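Local coordinates for neuraminidase (Influenza A virus, PDB 4GDI), which is a tetrameric, neuraminidase-like viral surface glycoprotein with a diverged putative active site, so that the family's reaction, removal of terminal sialic acids, is only presumed, at residues 7-11 against 106-110; 19-25 against 358-364; 46-50 against 324-328; 152-156 against 203-209; 200-204 against 321-325. The contacts are given in a common frame with arbitrary orientation. Residue numbers count along the deposited sequence, not the author numbering.

Contact 1: 7-11 against 106-110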
# COMPACT_ATOMS: atom_id res chain seq x y z
N PHE A 7 -25.62 -2.68 -14.12
CA PHE A 7 -24.16 -2.79 -14.02
C PHE A 7 -23.42 -1.52 -14.49
O PHE A 7 -22.45 -1.10 -13.85
CB PHE A 7 -23.66 -4.01 -14.80
CG PHE A 7 -23.33 -5.18 -13.93
CD1 PHE A 7 -22.07 -5.30 -13.37
CD2 PHE A 7 -24.27 -6.16 -13.66
CE1 PHE A 7 -21.75 -6.38 -12.56
CE2 PHE A 7 -23.96 -7.24 -12.85
CZ PHE A 7 -22.70 -7.35 -12.30
N TYR A 8 -23.87 -0.93 -15.59
CA TYR A 8 -23.28 0.33 -16.03
C TYR A 8 -23.89 1.42 -15.19
O TYR A 8 -25.07 1.38 -14.83
CB TYR A 8 -23.52 0.60 -17.52
CG TYR A 8 -22.72 -0.29 -18.43
CD1 TYR A 8 -21.33 -0.25 -18.40
CD2 TYR A 8 -23.34 -1.15 -19.32
CE1 TYR A 8 -20.58 -1.05 -19.24
CE2 TYR A 8 -22.60 -1.96 -20.16
CZ TYR A 8 -21.21 -1.91 -20.11
OH TYR A 8 -20.47 -2.72 -20.94
N TRP A 9 -23.07 2.40 -14.85
CA TRP A 9 -23.53 3.47 -14.00
C TRP A 9 -24.41 4.43 -14.78
O TRP A 9 -24.23 4.61 -15.98
CB TRP A 9 -22.32 4.23 -13.45
CG TRP A 9 -22.69 5.39 -12.62
CD1 TRP A 9 -23.01 5.37 -11.31
CD2 TRP A 9 -22.74 6.76 -13.03
NE1 TRP A 9 -23.28 6.64 -10.87
CE2 TRP A 9 -23.11 7.52 -11.91
CE3 TRP A 9 -22.50 7.42 -14.25
CZ2 TRP A 9 -23.27 8.91 -11.95
CZ3 TRP A 9 -22.65 8.80 -14.29
CH2 TRP A 9 -23.03 9.53 -13.15
N ARG A 10 -25.36 5.03 -14.09
CA ARG A 10 -26.01 6.23 -14.60
C ARG A 10 -26.38 7.09 -13.41
O ARG A 10 -26.53 6.59 -12.30
CB ARG A 10 -27.25 5.88 -15.42
CG ARG A 10 -28.41 5.34 -14.62
CD ARG A 10 -29.26 4.41 -15.46
NE ARG A 10 -28.51 3.22 -15.86
CZ ARG A 10 -28.80 1.97 -15.50
NH1 ARG A 10 -29.85 1.69 -14.74
NH2 ARG A 10 -28.02 0.98 -15.93
N ALA A 11 -26.52 8.39 -13.65
CA ALA A 11 -26.85 9.33 -12.60
C ALA A 11 -28.18 8.97 -11.94
O ALA A 11 -29.04 8.36 -12.56
CB ALA A 11 -26.94 10.73 -13.16
N PHE A 106 -15.14 6.49 -15.36
CA PHE A 106 -15.49 5.11 -15.01
C PHE A 106 -16.94 4.84 -15.37
O PHE A 106 -17.84 5.59 -14.97
CB PHE A 106 -15.29 4.91 -13.51
CG PHE A 106 -15.31 3.47 -13.07
CD1 PHE A 106 -14.22 2.64 -13.32
CD2 PHE A 106 -16.41 2.95 -12.40
CE1 PHE A 106 -14.22 1.31 -12.90
CE2 PHE A 106 -16.43 1.61 -11.99
CZ PHE A 106 -15.33 0.79 -12.25
N ASP A 107 -17.20 3.77 -16.12
CA ASP A 107 -18.55 3.52 -16.61
C ASP A 107 -19.36 2.56 -15.74
O ASP A 107 -20.51 2.24 -16.08
CB ASP A 107 -18.52 3.02 -18.06
CG ASP A 107 -17.92 1.62 -18.21
OD1 ASP A 107 -17.60 0.96 -17.19
OD2 ASP A 107 -17.77 1.18 -19.37
N GLY A 108 -18.78 2.12 -14.63
CA GLY A 108 -19.42 1.15 -13.75
C GLY A 108 -18.67 -0.17 -13.77
O GLY A 108 -18.64 -0.88 -12.77
N LEU A 109 -18.06 -0.49 -14.91
CA LEU A 109 -17.22 -1.68 -15.04
C LEU A 109 -15.74 -1.37 -15.14
O LEU A 109 -14.92 -1.97 -14.43
CB LEU A 109 -17.63 -2.46 -16.29
CG LEU A 109 -18.82 -3.40 -16.10
CD1 LEU A 109 -19.92 -2.73 -15.29
CD2 LEU A 109 -19.35 -3.85 -17.45
N LYS A 110 -15.38 -0.46 -16.03
CA LYS A 110 -13.99 -0.17 -16.28
C LYS A 110 -13.72 1.34 -16.49
O LYS A 110 -14.63 2.10 -16.78
CB LYS A 110 -13.51 -0.93 -17.51
CG LYS A 110 -13.62 -2.44 -17.39
CD LYS A 110 -12.58 -3.00 -16.44
CE LYS A 110 -12.57 -4.53 -16.48
NZ LYS A 110 -11.46 -5.09 -15.66
O HOH W 1 -22.08 4.08 -17.60
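A beta hairpin in a propeller blade can present its turn to a passing chain, and here the turn between strands 101-106 and 111-117 receives the N-terminal arm. The turn is an Asx turn: Asp107 OD1 accepts from Leu109 N at 2.7 Å and also from Lys110 N at 2.9 Å, while the other carboxylate oxygen is held by Tyr129. Along the arm, Phe7 comes first, the edge of its poorly ordered ring meeting Leu109, with CD1 to CD1 at 3.9 Å. Its carbonyl oxygen lies over Gly108, where a side chain would clash with the arm and where the backbone angles by themselves call for glycine. Tyr8 follows; its CE1 touches Leu109 CD2 at 3.5 Å, and its CA makes a CA-H...O contact of 3.4 Å with Asp107 O. The same ring borders the glycan attached to Asn181. Trp9 supplies the direct hydrogen bond, its N donating to Asp107 O at 2.8 Å and nearly straight, whereas its indole leads away to a cation-pi contact with Lys327. A water doubles the link, donating to Trp9 O at 2.7 Å and to Asp107 O at 2.9 Å.

Contact 2: 19-25 against 358-364. With GOL (glycerol), chain T.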
# COMPACT_ATOMS: atom_id res chain seq x y z
N LYS A 19 -27.96 24.27 -1.96
CA LYS A 19 -28.12 25.53 -1.24
C LYS A 19 -26.82 25.93 -0.57
O LYS A 19 -26.74 26.97 0.07
CB LYS A 19 -29.22 25.40 -0.19
CG LYS A 19 -30.57 25.00 -0.78
CD LYS A 19 -31.67 24.97 0.26
CE LYS A 19 -32.77 23.99 -0.15
NZ LYS A 19 -34.08 24.28 0.49
N GLY A 20 -25.80 25.11 -0.73
CA GLY A 20 -24.49 25.44 -0.19
C GLY A 20 -23.40 24.59 -0.79
O GLY A 20 -23.67 23.65 -1.53
N TRP A 21 -22.15 24.92 -0.46
CA TRP A 21 -21.01 24.15 -0.93
C TRP A 21 -20.04 23.97 0.21
O TRP A 21 -19.66 24.94 0.87
CB TRP A 21 -20.31 24.89 -2.07
CG TRP A 21 -21.21 25.20 -3.24
CD1 TRP A 21 -21.95 26.33 -3.44
CD2 TRP A 21 -21.44 24.36 -4.38
NE1 TRP A 21 -22.62 26.25 -4.63
CE2 TRP A 21 -22.33 25.05 -5.22
CE3 TRP A 21 -20.99 23.10 -4.76
CZ2 TRP A 21 -22.78 24.52 -6.43
CZ3 TRP A 21 -21.43 22.58 -5.96
CH2 TRP A 21 -22.32 23.28 -6.77
N VAL A 22 -19.61 22.74 0.45
CA VAL A 22 -18.68 22.47 1.52
C VAL A 22 -17.45 21.75 1.01
O VAL A 22 -17.54 20.92 0.09
CB VAL A 22 -19.35 21.64 2.65
CG1 VAL A 22 -20.48 22.43 3.27
CG2 VAL A 22 -19.84 20.31 2.13
N PRO A 23 -16.27 22.06 1.59
CA PRO A 23 -15.05 21.39 1.14
C PRO A 23 -14.98 19.95 1.65
O PRO A 23 -15.14 19.71 2.85
CB PRO A 23 -13.94 22.24 1.78
CG PRO A 23 -14.58 22.81 3.01
CD PRO A 23 -16.02 23.04 2.65
N THR A 24 -14.74 19.01 0.75
CA THR A 24 -14.59 17.63 1.17
C THR A 24 -13.11 17.29 1.23
O THR A 24 -12.72 16.32 1.87
CB THR A 24 -15.32 16.66 0.25
OG1 THR A 24 -14.89 16.88 -1.10
CG2 THR A 24 -16.82 16.87 0.33
N HIS A 25 -12.28 18.12 0.60
CA HIS A 25 -10.84 17.91 0.57
C HIS A 25 -10.17 19.24 0.31
O HIS A 25 -10.38 19.85 -0.72
CB HIS A 25 -10.48 16.87 -0.51
CG HIS A 25 -9.01 16.79 -0.82
ND1 HIS A 25 -8.16 15.91 -0.20
CD2 HIS A 25 -8.25 17.47 -1.72
CE1 HIS A 25 -6.94 16.06 -0.68
NE2 HIS A 25 -6.96 17.00 -1.61
N THR A 358 -11.51 20.12 -3.31
CA THR A 358 -12.80 19.70 -3.85
C THR A 358 -13.91 20.17 -2.93
O THR A 358 -13.73 20.22 -1.71
CB THR A 358 -12.90 18.17 -3.99
OG1 THR A 358 -12.70 17.54 -2.72
CG2 THR A 358 -11.88 17.62 -4.96
N PHE A 359 -15.06 20.50 -3.52
CA PHE A 359 -16.23 21.02 -2.82
C PHE A 359 -17.45 20.30 -3.38
O PHE A 359 -17.55 20.11 -4.58
CB PHE A 359 -16.41 22.52 -3.07
CG PHE A 359 -15.45 23.40 -2.34
CD1 PHE A 359 -14.17 23.59 -2.82
CD2 PHE A 359 -15.83 24.04 -1.18
CE1 PHE A 359 -13.29 24.42 -2.15
CE2 PHE A 359 -14.95 24.87 -0.51
CZ PHE A 359 -13.68 25.06 -0.99
N CYS A 360 -18.38 19.93 -2.52
CA CYS A 360 -19.62 19.30 -2.99
C CYS A 360 -20.84 20.10 -2.56
O CYS A 360 -20.83 20.77 -1.53
CB CYS A 360 -19.71 17.87 -2.45
SG CYS A 360 -18.47 16.77 -3.16
N GLY A 361 -21.89 20.03 -3.38
CA GLY A 361 -23.12 20.72 -3.07
C GLY A 361 -23.83 20.06 -1.91
O GLY A 361 -23.74 18.85 -1.75
N ILE A 362 -24.51 20.84 -1.08
CA ILE A 362 -25.32 20.29 0.01
C ILE A 362 -26.69 20.92 -0.09
O ILE A 362 -26.83 22.01 -0.62
CB ILE A 362 -24.73 20.57 1.41
CG1 ILE A 362 -24.52 22.07 1.61
CG2 ILE A 362 -23.41 19.82 1.61
CD1 ILE A 362 -24.23 22.49 3.04
N ASN A 363 -27.69 20.23 0.42
CA ASN A 363 -29.07 20.69 0.30
C ASN A 363 -29.52 21.58 1.46
O ASN A 363 -30.71 21.73 1.69
CB ASN A 363 -30.01 19.49 0.18
CG ASN A 363 -29.86 18.51 1.34
OD1 ASN A 363 -29.53 18.91 2.46
ND2 ASN A 363 -30.09 17.23 1.06
N SER A 364 -28.56 22.16 2.17
CA SER A 364 -28.86 23.07 3.27
C SER A 364 -27.97 24.28 3.18
O SER A 364 -26.82 24.18 2.77
CB SER A 364 -28.65 22.39 4.62
OG SER A 364 -29.44 21.23 4.74
C1 GOL T . -13.53 13.74 -2.28
O1 GOL T . -12.95 14.71 -3.13
C2 GOL T . -14.96 13.48 -2.73
O2 GOL T . -15.74 14.58 -2.34
C3 GOL T . -15.52 12.19 -2.12
O3 GOL T . -14.73 11.09 -2.47
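Five antiparallel bridges pair 19-25 with 358-364, and most backbone groups are satisfied, though the buried Ser364 O finds no partner. Val22 N donates to Cys360 O at 3.0 Å, and Cys360 N returns to Val22 O at 2.9 Å; Ile362 N reaches Gly20 O at 3.0 Å. Ile362 O takes a good bond from Lys19 N (2.9 Å) and a weak one from Gly20 N (3.3 Å), the signature of a classic beta bulge. In a second classic bulge Thr358 O accepts from Thr24 N at 2.9 Å. His25 N donates weakly to Thr358 O at 3.4 Å. Thr358 N bonds His25 O at 2.8 Å. This is the closure expected of a beta-propeller: the N-terminal strand completes, as its outermost strand, the sheet of strands 317-324, 338-346 and 352-362. On the far side of 358-362, backbone bonds to Phe339 and Ile337 continue that sheet, and Cys360 is disulfide-linked to Cys338. Pro23 CB sits over the Phe359 ring, 4.0 Å from its centroid, a CH-pi contact; Val22, Pro23, Thr24 and His25 also pack on a second subunit. Thr24 OG1 and Thr358 OG1 share a hydrogen bond of 2.8 Å, and Thr358 OG1 bonds glycerol O1 at 2.9 Å.

Contact 3: 46-50 against 324-328. With GOL (glycerol), chain S.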
# COMPACT_ATOMS: atom_id res chain seq x y z
N VAL A 46 -10.63 15.56 -11.13
CA VAL A 46 -11.05 14.47 -10.28
C VAL A 46 -12.05 13.58 -11.01
O VAL A 46 -12.88 14.07 -11.78
CB VAL A 46 -11.71 15.00 -8.98
CG1 VAL A 46 -12.27 13.82 -8.17
CG2 VAL A 46 -10.71 15.81 -8.14
N SER A 47 -11.99 12.27 -10.75
CA SER A 47 -13.00 11.35 -11.28
C SER A 47 -13.05 10.12 -10.37
O SER A 47 -12.03 9.71 -9.81
CB SER A 47 -12.68 10.95 -12.73
OG SER A 47 -13.80 10.40 -13.39
N CYS A 48 -14.23 9.53 -10.23
CA CYS A 48 -14.47 8.49 -9.23
C CYS A 48 -14.92 7.17 -9.84
O CYS A 48 -15.57 7.14 -10.90
CB CYS A 48 -15.55 8.97 -8.25
SG CYS A 48 -15.44 10.72 -7.75
N ASP A 49 -14.58 6.06 -9.18
CA ASP A 49 -15.22 4.79 -9.48
C ASP A 49 -16.45 4.70 -8.58
O ASP A 49 -16.92 5.73 -8.10
CB ASP A 49 -14.26 3.58 -9.36
CG ASP A 49 -13.61 3.43 -7.98
OD1 ASP A 49 -14.19 3.83 -6.93
OD2 ASP A 49 -12.49 2.88 -7.95
N LEU A 50 -16.98 3.50 -8.37
CA LEU A 50 -18.18 3.36 -7.53
C LEU A 50 -17.86 3.40 -6.03
O LEU A 50 -18.77 3.38 -5.20
CB LEU A 50 -18.93 2.07 -7.84
CG LEU A 50 -19.44 1.90 -9.27
CD1 LEU A 50 -20.24 0.61 -9.40
CD2 LEU A 50 -20.27 3.10 -9.66
N PHE A 324 -16.98 17.30 -10.96
CA PHE A 324 -16.97 15.84 -10.92
C PHE A 324 -18.21 15.35 -10.17
O PHE A 324 -18.83 16.11 -9.41
CB PHE A 324 -15.70 15.27 -10.29
CG PHE A 324 -15.61 15.43 -8.78
CD1 PHE A 324 -15.07 16.58 -8.23
CD2 PHE A 324 -16.01 14.41 -7.93
CE1 PHE A 324 -14.95 16.71 -6.84
CE2 PHE A 324 -15.90 14.53 -6.55
CZ PHE A 324 -15.36 15.68 -6.00
N GLN A 325 -18.60 14.11 -10.43
CA GLN A 325 -19.80 13.56 -9.79
C GLN A 325 -19.47 12.30 -9.01
O GLN A 325 -18.90 11.35 -9.57
CB GLN A 325 -20.88 13.25 -10.83
CG GLN A 325 -21.50 14.48 -11.48
CD GLN A 325 -22.52 14.10 -12.54
OE1 GLN A 325 -22.16 13.57 -13.60
NE2 GLN A 325 -23.78 14.33 -12.25
N PRO A 326 -19.82 12.28 -7.72
CA PRO A 326 -19.74 11.04 -6.95
C PRO A 326 -20.63 10.00 -7.62
O PRO A 326 -21.69 10.36 -8.13
CB PRO A 326 -20.33 11.42 -5.59
CG PRO A 326 -20.28 12.91 -5.53
CD PRO A 326 -20.39 13.39 -6.94
N LYS A 327 -20.21 8.74 -7.66
CA LYS A 327 -20.96 7.75 -8.40
C LYS A 327 -21.48 6.61 -7.55
O LYS A 327 -22.26 5.79 -8.03
CB LYS A 327 -20.11 7.22 -9.56
CG LYS A 327 -19.89 8.26 -10.64
CD LYS A 327 -19.26 7.69 -11.90
CE LYS A 327 -19.12 8.79 -12.95
NZ LYS A 327 -18.30 8.35 -14.09
N GLY A 328 -21.07 6.55 -6.29
CA GLY A 328 -21.42 5.42 -5.44
C GLY A 328 -22.19 5.75 -4.18
O GLY A 328 -22.17 4.96 -3.25
C1 GOL S . -17.51 7.27 -5.29
O1 GOL S . -18.07 7.54 -6.55
C2 GOL S . -18.33 7.90 -4.17
O2 GOL S . -19.65 8.22 -4.59
C3 GOL S . -17.62 9.14 -3.65
O3 GOL S . -18.30 9.65 -2.52
O HOH W 2 -15.50 8.40 -13.25
O HOH W 3 -16.76 10.70 -10.99
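No direct hydrogen bond joins 46-50 to 324-328, which shows how two chain segments can be coupled by apolar contacts and intermediaries instead. The apolar part centres on Phe324. Val46 CG1 lies over one face of the ring, 3.7 Å from the centroid in a CH-pi contact, and Cys48 SG, disulfide-bonded to Cys53, approaches obliquely with 3.7 Å to Phe324 CD2. Further on, Leu50 CD2 comes 4.1 Å from Lys327 CB. Solvent does the polar work. One water accepts from Cys48 N (2.9 Å) and donates to Gln325 O (2.6 Å); another donates to Ser47 OG (2.6 Å) and Cys48 O (2.7 Å) while accepting from Lys327 NZ (2.9 Å), an ammonium group that also bonds Phe106 O. A glycerol, probably from the crystallisation liquor, extends the bridge: its O1 donates to Asp49 O (2.6 Å) and accepts from Lys327 N (2.7 Å), and its O2 accepts from Gly328 N (2.8 Å). The backbones come together at the last residues, where Gly328 CA makes a CA-H...O contact of 3.4 Å with Leu50 O. Two segments running only 17° apart, continuing the innermost strands of the first and last blades, are what neighbouring blades of a beta-propeller present to each other.

Contact 4: 152-156 against 203-209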
# COMPACT_ATOMS: atom_id res chain seq x y z
N CYS A 152 -14.58 12.60 -18.40
CA CYS A 152 -15.55 12.34 -19.44
C CYS A 152 -16.85 11.85 -18.78
O CYS A 152 -16.89 11.60 -17.58
CB CYS A 152 -15.00 11.39 -20.53
SG CYS A 152 -13.95 10.04 -20.02
N ILE A 153 -17.91 11.75 -19.57
CA ILE A 153 -19.23 11.51 -19.02
C ILE A 153 -19.78 10.17 -19.50
O ILE A 153 -19.97 9.97 -20.71
CB ILE A 153 -20.20 12.63 -19.45
CG1 ILE A 153 -19.75 13.98 -18.90
CG2 ILE A 153 -21.59 12.34 -18.96
CD1 ILE A 153 -19.55 13.98 -17.38
N CYS A 154 -20.06 9.27 -18.56
CA CYS A 154 -20.62 7.94 -18.89
C CYS A 154 -22.09 7.82 -18.49
O CYS A 154 -22.48 8.20 -17.39
CB CYS A 154 -19.80 6.83 -18.24
SG CYS A 154 -18.10 6.72 -18.80
N ILE A 155 -22.90 7.31 -19.41
CA ILE A 155 -24.31 7.04 -19.18
C ILE A 155 -24.65 5.65 -19.73
O ILE A 155 -24.56 5.43 -20.93
CB ILE A 155 -25.22 8.04 -19.93
CG1 ILE A 155 -24.86 9.47 -19.59
CG2 ILE A 155 -26.69 7.81 -19.57
CD1 ILE A 155 -25.66 10.46 -20.39
N GLU A 156 -25.00 4.73 -18.85
CA GLU A 156 -25.42 3.39 -19.28
C GLU A 156 -24.43 2.75 -20.24
O GLU A 156 -24.83 2.12 -21.19
CB GLU A 156 -26.80 3.45 -19.95
CG GLU A 156 -27.94 3.78 -19.00
CD GLU A 156 -29.08 4.57 -19.66
OE1 GLU A 156 -29.03 4.80 -20.88
OE2 GLU A 156 -30.02 4.97 -18.93
N TYR A 203 -21.09 17.47 -16.57
CA TYR A 203 -21.75 16.57 -15.64
C TYR A 203 -22.95 16.01 -16.38
O TYR A 203 -23.28 16.49 -17.48
CB TYR A 203 -22.16 17.26 -14.34
CG TYR A 203 -23.15 18.37 -14.54
CD1 TYR A 203 -22.72 19.67 -14.82
CD2 TYR A 203 -24.52 18.13 -14.46
CE1 TYR A 203 -23.63 20.70 -15.00
CE2 TYR A 203 -25.44 19.16 -14.63
CZ TYR A 203 -24.98 20.44 -14.91
OH TYR A 203 -25.88 21.45 -15.10
N THR A 204 -23.59 14.99 -15.82
CA THR A 204 -24.78 14.42 -16.44
C THR A 204 -25.95 14.33 -15.46
O THR A 204 -25.77 14.08 -14.26
CB THR A 204 -24.50 13.03 -17.01
OG1 THR A 204 -25.69 12.55 -17.66
CG2 THR A 204 -24.08 12.07 -15.92
N ILE A 205 -27.15 14.55 -15.98
CA ILE A 205 -28.37 14.44 -15.18
C ILE A 205 -29.56 14.23 -16.12
O ILE A 205 -29.59 14.81 -17.21
CB ILE A 205 -28.61 15.71 -14.33
CG1 ILE A 205 -29.67 15.43 -13.25
CG2 ILE A 205 -29.06 16.87 -15.20
CD1 ILE A 205 -29.27 14.35 -12.25
N ASN A 206 -30.54 13.45 -15.66
CA ASN A 206 -31.59 12.84 -16.51
C ASN A 206 -31.25 12.73 -18.00
O ASN A 206 -31.83 13.41 -18.83
CB ASN A 206 -32.98 13.49 -16.33
CG ASN A 206 -32.94 14.85 -15.67
OD1 ASN A 206 -32.36 15.80 -16.20
ND2 ASN A 206 -33.60 14.97 -14.51
N ASN A 207 -30.30 11.85 -18.31
CA ASN A 207 -29.91 11.55 -19.70
C ASN A 207 -29.41 12.73 -20.57
O ASN A 207 -29.30 12.60 -21.80
CB ASN A 207 -31.06 10.82 -20.40
CG ASN A 207 -31.32 9.44 -19.79
OD1 ASN A 207 -30.70 8.45 -20.17
ND2 ASN A 207 -32.24 9.39 -18.83
N LEU A 208 -29.09 13.86 -19.94
CA LEU A 208 -28.48 14.99 -20.63
C LEU A 208 -27.04 15.16 -20.17
O LEU A 208 -26.70 14.80 -19.05
CB LEU A 208 -29.22 16.29 -20.29
CG LEU A 208 -30.65 16.39 -20.82
CD1 LEU A 208 -31.26 17.72 -20.41
CD2 LEU A 208 -30.64 16.24 -22.33
N ILE A 209 -26.21 15.70 -21.05
CA ILE A 209 -24.85 16.02 -20.68
C ILE A 209 -24.78 17.54 -20.79
O ILE A 209 -25.21 18.12 -21.79
CB ILE A 209 -23.81 15.37 -21.62
CG1 ILE A 209 -23.96 13.83 -21.67
CG2 ILE A 209 -22.37 15.75 -21.18
CD1 ILE A 209 -25.12 13.34 -22.52
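Adjacent blades of a beta-propeller usually meet through side chains, and strand 153-155 illustrates this against the beta hairpin of strands 200-205 and 208-214, with its two-residue turn. No hydrogen bond passes between the segments; the axes of 153-155 and 203-205 come no closer than 7.3 Å, at 24°. Tyr203 offers backbone, its CA meeting Ile153 CD1 at 3.8 Å, while its CB points away and its hydroxyl bonds Glu274. Thr204 turns toward the isoleucines: its CB lies 3.6 Å from Ile153 CG2 and its OG1 3.4 Å from Ile155 CD1. That hydroxyl is already spent within the hairpin, donating to Leu208 O at 2.8 Å, so the methyl group of Ile155 meets a satisfied oxygen. The turn that follows is closed by Ile205 N to Leu208 O at 3.1 Å and Leu208 N to Ile205 O at 2.9 Å. At its tip Asn207 approaches the end of strand 153-155, OD1 standing 4.1 Å from Ile155 CG2, near Glu156, whose carboxylate is salt-bridged to Lys229. Leu208 points away, but Ile209 returns to the interface and touches both isoleucines of 153-155. Its CG1 is 3.9 Å from Ile153 CG2, and its CD1 meets Ile155 CD1 at 3.6 Å.

Contact 5: 200-204 against 321-325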
# COMPACT_ATOMS: atom_id res chain seq x y z
N SER A 200 -13.71 21.87 -21.89
CA SER A 200 -15.04 21.44 -21.47
C SER A 200 -14.96 20.75 -20.12
O SER A 200 -14.16 19.84 -19.94
CB SER A 200 -15.63 20.43 -22.46
OG SER A 200 -15.88 21.03 -23.71
N THR A 201 -15.81 21.17 -19.19
CA THR A 201 -16.01 20.44 -17.95
C THR A 201 -17.51 20.17 -17.83
O THR A 201 -18.34 21.07 -18.02
CB THR A 201 -15.43 21.20 -16.73
OG1 THR A 201 -15.70 20.48 -15.52
CG2 THR A 201 -16.02 22.62 -16.61
N CYS A 202 -17.86 18.92 -17.54
CA CYS A 202 -19.22 18.44 -17.77
C CYS A 202 -19.76 17.62 -16.60
O CYS A 202 -19.00 17.13 -15.76
CB CYS A 202 -19.24 17.51 -19.00
SG CYS A 202 -18.50 18.11 -20.54
N TYR A 203 -21.09 17.47 -16.57
CA TYR A 203 -21.75 16.57 -15.64
C TYR A 203 -22.95 16.01 -16.38
O TYR A 203 -23.28 16.49 -17.48
CB TYR A 203 -22.16 17.26 -14.34
CG TYR A 203 -23.15 18.37 -14.54
CD1 TYR A 203 -22.72 19.67 -14.82
CD2 TYR A 203 -24.52 18.13 -14.46
CE1 TYR A 203 -23.63 20.70 -15.00
CE2 TYR A 203 -25.44 19.16 -14.63
CZ TYR A 203 -24.98 20.44 -14.91
OH TYR A 203 -25.88 21.45 -15.10
N THR A 204 -23.59 14.99 -15.82
CA THR A 204 -24.78 14.42 -16.44
C THR A 204 -25.95 14.33 -15.46
O THR A 204 -25.77 14.08 -14.26
CB THR A 204 -24.50 13.03 -17.01
OG1 THR A 204 -25.69 12.55 -17.66
CG2 THR A 204 -24.08 12.07 -15.92
N SER A 321 -10.95 25.18 -12.54
CA SER A 321 -11.96 24.48 -11.76
C SER A 321 -12.89 23.72 -12.70
O SER A 321 -13.01 24.05 -13.88
CB SER A 321 -12.75 25.48 -10.89
OG SER A 321 -13.39 26.47 -11.69
N GLY A 322 -13.56 22.69 -12.19
CA GLY A 322 -14.49 21.95 -13.02
C GLY A 322 -15.25 20.91 -12.24
O GLY A 322 -14.97 20.70 -11.05
N PHE A 323 -16.20 20.26 -12.90
CA PHE A 323 -17.10 19.34 -12.23
C PHE A 323 -16.52 17.96 -12.02
O PHE A 323 -15.71 17.48 -12.81
CB PHE A 323 -18.36 19.13 -13.08
CG PHE A 323 -19.19 20.36 -13.26
CD1 PHE A 323 -19.85 20.93 -12.18
CD2 PHE A 323 -19.38 20.90 -14.52
CE1 PHE A 323 -20.63 22.04 -12.35
CE2 PHE A 323 -20.16 22.01 -14.70
CZ PHE A 323 -20.80 22.57 -13.62
N PHE A 324 -16.98 17.30 -10.96
CA PHE A 324 -16.97 15.84 -10.92
C PHE A 324 -18.21 15.35 -10.17
O PHE A 324 -18.83 16.11 -9.41
CB PHE A 324 -15.70 15.27 -10.29
CG PHE A 324 -15.61 15.43 -8.78
CD1 PHE A 324 -15.07 16.58 -8.23
CD2 PHE A 324 -16.01 14.41 -7.93
CE1 PHE A 324 -14.95 16.71 -6.84
CE2 PHE A 324 -15.90 14.53 -6.55
CZ PHE A 324 -15.36 15.68 -6.00
N GLN A 325 -18.60 14.11 -10.43
CA GLN A 325 -19.80 13.56 -9.79
C GLN A 325 -19.47 12.30 -9.01
O GLN A 325 -18.90 11.35 -9.57
CB GLN A 325 -20.88 13.25 -10.83
CG GLN A 325 -21.50 14.48 -11.48
CD GLN A 325 -22.52 14.10 -12.54
OE1 GLN A 325 -22.16 13.57 -13.60
NE2 GLN A 325 -23.78 14.33 -12.25
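An amide side chain can stand in for a neighbouring strand, as Gln325 does here. Its NE2 donates to Thr204 O at 2.8 Å and its OE1 accepts from Thr204 N at 3.0 Å, both nearly straight, so that one glutamine satisfies both backbone polar groups of one residue. At the other end of the contact the roles reverse: Thr201 OG1 accepts from Phe323 N at 2.7 Å, and the same hydroxyl is hydrogen-bonded to Ser150. That approach is possible because Gly322 precedes Phe323, for a CB on this glycine would stand only 2.5 Å from Thr201 OG1. Between the two polar ends lies a T-shaped aromatic pair, the edge of Tyr203 directed at the face of Phe323, with ring centroids 4.7 Å apart and planes at 73°; Tyr203 CD1 and Phe323 CE2 approach to 3.5 Å. The tyrosine hydroxyl reaches on to Glu274. Phe323 CB also rests 3.4 Å from Cys202 O, and Tyr203 CB lies 3.7 Å from Gln325 CD. With every touching residue buried, the contact lies close to the centre of the chain, where the innermost strands of a beta-propeller converge. The strands run 24° from parallel without pairing: 200-204 takes its backbone partners from 208-214 and rests on 153-155, whereas 321-324 pairs with 338-346.

Overall arrangement
Followed from the N terminus, the chain first closes a loop of 94 residues at contact 1, laying the N-terminal arm on a hairpin turn of the second blade. Contact 2 opens inside that loop, so the two cross, and it closes only near the C terminus, sealing the propeller ring. Contact 3 also crosses contact 1 but is nested within contact 2, tying the first blade to the last. Contact 4, nested inside contact 3, joins two successive blades, and contact 5 begins on the strand where contact 4 ends and finishes on the segment where contact 3 does. Shared Tyr203, Thr204, Phe324 and Gln325 thus chain contacts 4, 5 and 3 together around the centre of the fold.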